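Local coordinates for concanavalin A-like lectin protein kinase family protein (Theobroma cacao, PDB 6CTH) that probably transfers phosphate from ATP to other proteins as a plant protein kinase, and here binds an indolinone inhibitor and magnesium, at residues 116-120 / 286-290. Coordinates in Å, arbitrary orientation, origin at the centre of the assembly. Numbering follows the deposited sequence.
Sequences YRIVK and VLNFE
One backbone carbonyl at a helix end accepts two hydrogen bonds here. Leu287 O accepts a hydrogen bond from Tyr116 OH (2.7 Å) and another from a water (2.7 Å) that also accepts from Lys120 NZ (2.9 Å). The contact lies in the helical C-terminal lobe of the protein kinase fold, between helix 112-132 and the last turn of helix 280-287. A Schellman motif ends that last turn. Phe289 is its C-prime residue, with phi/psi 58/35, and Phe289 N donates a hydrogen bond to Val286 O (3.0 Å). CA atoms come nearest at Lys120 and Leu287, 7.5 Å apart. Tyr116 (chi1 t) and the extended Lys120 (chi1 m, then all t) both reach across. The Leu287 side chain (chi1 m, chi2 t) points toward helix 112-132, and Leu287 CD1 lies 3.9 Å from Val119 CG1. Helices 256-269 and 196-212 continue this apolar packing through Leu262 and Phe203, both touching Val119. Tyr116 OH also lies 3.8 Å from Phe289 CZ.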
ATOM      1  N   TYR A 116      -1.073  -3.802 -13.938  1.00 35.75           N
ATOM      2  CA  TYR A 116      -0.874  -5.240 -13.706  1.00 35.70           C
ATOM      3  C   TYR A 116       0.555  -5.425 -13.167  1.00 35.51           C
ATOM      4  O   TYR A 116       0.759  -6.234 -12.277  1.00 34.85           O
ATOM      5  CB  TYR A 116      -1.095  -6.046 -14.965  1.00 36.51           C
ATOM      6  CG  TYR A 116      -1.464  -7.510 -14.746  1.00 37.19           C
ATOM      7  CD1 TYR A 116      -2.647  -7.863 -14.120  1.00 36.93           C
ATOM      8  CD2 TYR A 116      -0.656  -8.529 -15.202  1.00 38.14           C
ATOM      9  CE1 TYR A 116      -2.990  -9.180 -13.920  1.00 37.69           C
ATOM     10  CE2 TYR A 116      -0.982  -9.877 -15.004  1.00 38.53           C
ATOM     11  CZ  TYR A 116      -2.147 -10.183 -14.357  1.00 38.12           C
ATOM     12  OH  TYR A 116      -2.519 -11.485 -14.200  1.00 39.23           O
ATOM     13  N   ARG A 117       1.499  -4.648 -13.685  1.00 36.20           N
ATOM     14  CA  ARG A 117       2.878  -4.691 -13.212  1.00 37.33           C
ATOM     15  C   ARG A 117       2.966  -4.234 -11.754  1.00 35.14           C
ATOM     16  O   ARG A 117       3.668  -4.829 -10.950  1.00 33.92           O
ATOM     17  CB  ARG A 117       3.767  -3.819 -14.093  1.00 41.12           C
ATOM     18  CG  ARG A 117       5.236  -4.197 -14.056  1.00 44.76           C
ATOM     19  CD  ARG A 117       6.120  -2.965 -14.129  1.00 49.19           C
ATOM     20  NE  ARG A 117       6.100  -2.354 -15.451  1.00 54.26           N
ATOM     21  CZ  ARG A 117       6.103  -1.044 -15.668  1.00 56.78           C
ATOM     22  NH1 ARG A 117       6.087  -0.577 -16.906  1.00 59.93           N
ATOM     23  NH2 ARG A 117       6.120  -0.202 -14.647  1.00 57.06           N
ATOM     24  N   ILE A 118       2.235  -3.174 -11.421  1.00 33.39           N
ATOM     25  CA  ILE A 118       2.203  -2.657 -10.071  1.00 32.51           C
ATOM     26  C   ILE A 118       1.676  -3.702  -9.093  1.00 31.70           C
ATOM     27  O   ILE A 118       2.216  -3.855  -8.000  1.00 31.17           O
ATOM     28  CB  ILE A 118       1.392  -1.332  -9.986  1.00 32.65           C
ATOM     29  CG1 ILE A 118       2.196  -0.173 -10.636  1.00 33.43           C
ATOM     30  CG2 ILE A 118       1.035  -0.989  -8.541  1.00 32.84           C
ATOM     31  CD1 ILE A 118       1.411   1.084 -10.934  1.00 33.81           C
ATOM     32  N   VAL A 119       0.627  -4.420  -9.455  1.00 31.53           N
ATOM     33  CA  VAL A 119       0.075  -5.431  -8.564  1.00 31.49           C
ATOM     34  C   VAL A 119       1.142  -6.514  -8.353  1.00 31.15           C
ATOM     35  O   VAL A 119       1.333  -6.970  -7.225  1.00 30.91           O
ATOM     36  CB  VAL A 119      -1.214  -6.047  -9.128  1.00 32.12           C
ATOM     37  CG1 VAL A 119      -1.651  -7.268  -8.324  1.00 32.59           C
ATOM     38  CG2 VAL A 119      -2.302  -5.004  -9.144  1.00 32.20           C
ATOM     39  N   LYS A 120       1.810  -6.924  -9.421  1.00 32.00           N
ATOM     40  CA  LYS A 120       2.902  -7.958  -9.288  1.00 31.92           C
ATOM     41  C   LYS A 120       4.060  -7.442  -8.388  1.00 31.71           C
ATOM     42  O   LYS A 120       4.613  -8.209  -7.587  1.00 31.34           O
ATOM     43  CB  LYS A 120       3.408  -8.363 -10.662  1.00 32.96           C
ATOM     44  CG  LYS A 120       2.444  -9.238 -11.440  1.00 34.31           C
ATOM     45  CD  LYS A 120       3.000  -9.509 -12.816  1.00 35.80           C
ATOM     46  CE  LYS A 120       2.132 -10.463 -13.546  1.00 37.69           C
ATOM     47  NZ  LYS A 120       2.723 -10.692 -14.902  1.00 39.70           N
ATOM     48  N   VAL A 286      -0.798 -17.476  -9.678  1.00 38.39           N
ATOM     49  CA  VAL A 286      -2.036 -17.256 -10.431  1.00 38.22           C
ATOM     50  C   VAL A 286      -1.942 -16.037 -11.354  1.00 38.41           C
ATOM     51  O   VAL A 286      -2.389 -16.096 -12.515  1.00 38.71           O
ATOM     52  CB  VAL A 286      -3.251 -17.177  -9.504  1.00 38.25           C
ATOM     53  CG1 VAL A 286      -4.518 -16.804 -10.268  1.00 38.84           C
ATOM     54  CG2 VAL A 286      -3.434 -18.501  -8.786  1.00 38.99           C
ATOM     55  N   LEU A 287      -1.412 -14.920 -10.836  1.00 37.20           N
ATOM     56  CA  LEU A 287      -1.183 -13.726 -11.645  1.00 37.84           C
ATOM     57  C   LEU A 287      -0.293 -13.964 -12.873  1.00 39.47           C
ATOM     58  O   LEU A 287      -0.477 -13.279 -13.910  1.00 40.29           O
ATOM     59  CB  LEU A 287      -0.554 -12.579 -10.790  1.00 36.99           C
ATOM     60  CG  LEU A 287      -1.556 -11.989  -9.788  1.00 36.64           C
ATOM     61  CD1 LEU A 287      -0.826 -11.058  -8.850  1.00 35.68           C
ATOM     62  CD2 LEU A 287      -2.796 -11.311 -10.399  1.00 37.19           C
ATOM     63  N   ASN A 288       0.655 -14.899 -12.751  1.00 40.18           N
ATOM     64  CA  ASN A 288       1.547 -15.274 -13.860  1.00 41.79           C
ATOM     65  C   ASN A 288       1.048 -16.468 -14.648  1.00 42.58           C
ATOM     66  O   ASN A 288       1.806 -17.032 -15.450  1.00 47.12           O
ATOM     67  CB  ASN A 288       2.959 -15.540 -13.332  1.00 42.47           C
ATOM     68  CG  ASN A 288       3.613 -14.286 -12.823  1.00 43.25           C
ATOM     69  OD1 ASN A 288       3.597 -13.995 -11.625  1.00 45.08           O
ATOM     70  ND2 ASN A 288       4.110 -13.482 -13.737  1.00 44.95           N
ATOM     71  N   PHE A 289      -0.184 -16.900 -14.396  1.00 43.44           N
ATOM     72  CA  PHE A 289      -0.824 -17.974 -15.146  1.00 45.09           C
ATOM     73  C   PHE A 289      -0.011 -19.266 -15.081  1.00 47.44           C
ATOM     74  O   PHE A 289       0.010 -20.043 -16.046  1.00 48.40           O
ATOM     75  CB  PHE A 289      -1.061 -17.529 -16.592  1.00 46.67           C
ATOM     76  CG  PHE A 289      -1.915 -16.298 -16.707  1.00 47.26           C
ATOM     77  CD1 PHE A 289      -3.287 -16.372 -16.475  1.00 48.42           C
ATOM     78  CD2 PHE A 289      -1.347 -15.070 -17.043  1.00 47.24           C
ATOM     79  CE1 PHE A 289      -4.086 -15.231 -16.567  1.00 48.41           C
ATOM     80  CE2 PHE A 289      -2.126 -13.930 -17.132  1.00 46.45           C
ATOM     81  CZ  PHE A 289      -3.492 -14.010 -16.890  1.00 47.75           C
ATOM     82  N   GLU A 290       0.630 -19.496 -13.937  1.00 46.32           N
ATOM     83  CA  GLU A 290       1.358 -20.720 -13.647  1.00 47.14           C
ATOM     84  C   GLU A 290       0.531 -21.667 -12.771  1.00 47.99           C
ATOM     85  O   GLU A 290       0.969 -22.800 -12.484  1.00 49.01           O
ATOM     86  CB  GLU A 290       2.708 -20.385 -12.972  1.00 48.20           C
ATOM     87  CG  GLU A 290       3.645 -19.560 -13.843  1.00 50.14           C
ATOM     88  CD  GLU A 290       4.999 -19.215 -13.183  1.00 54.81           C
ATOM     89  OE1 GLU A 290       5.561 -20.022 -12.404  1.00 60.83           O
ATOM     90  OE2 GLU A 290       5.550 -18.139 -13.473  1.00 57.18           O
TER
HETATM   91  O   HOH W   1       0.951 -12.628 -16.134  1.00 44.89           O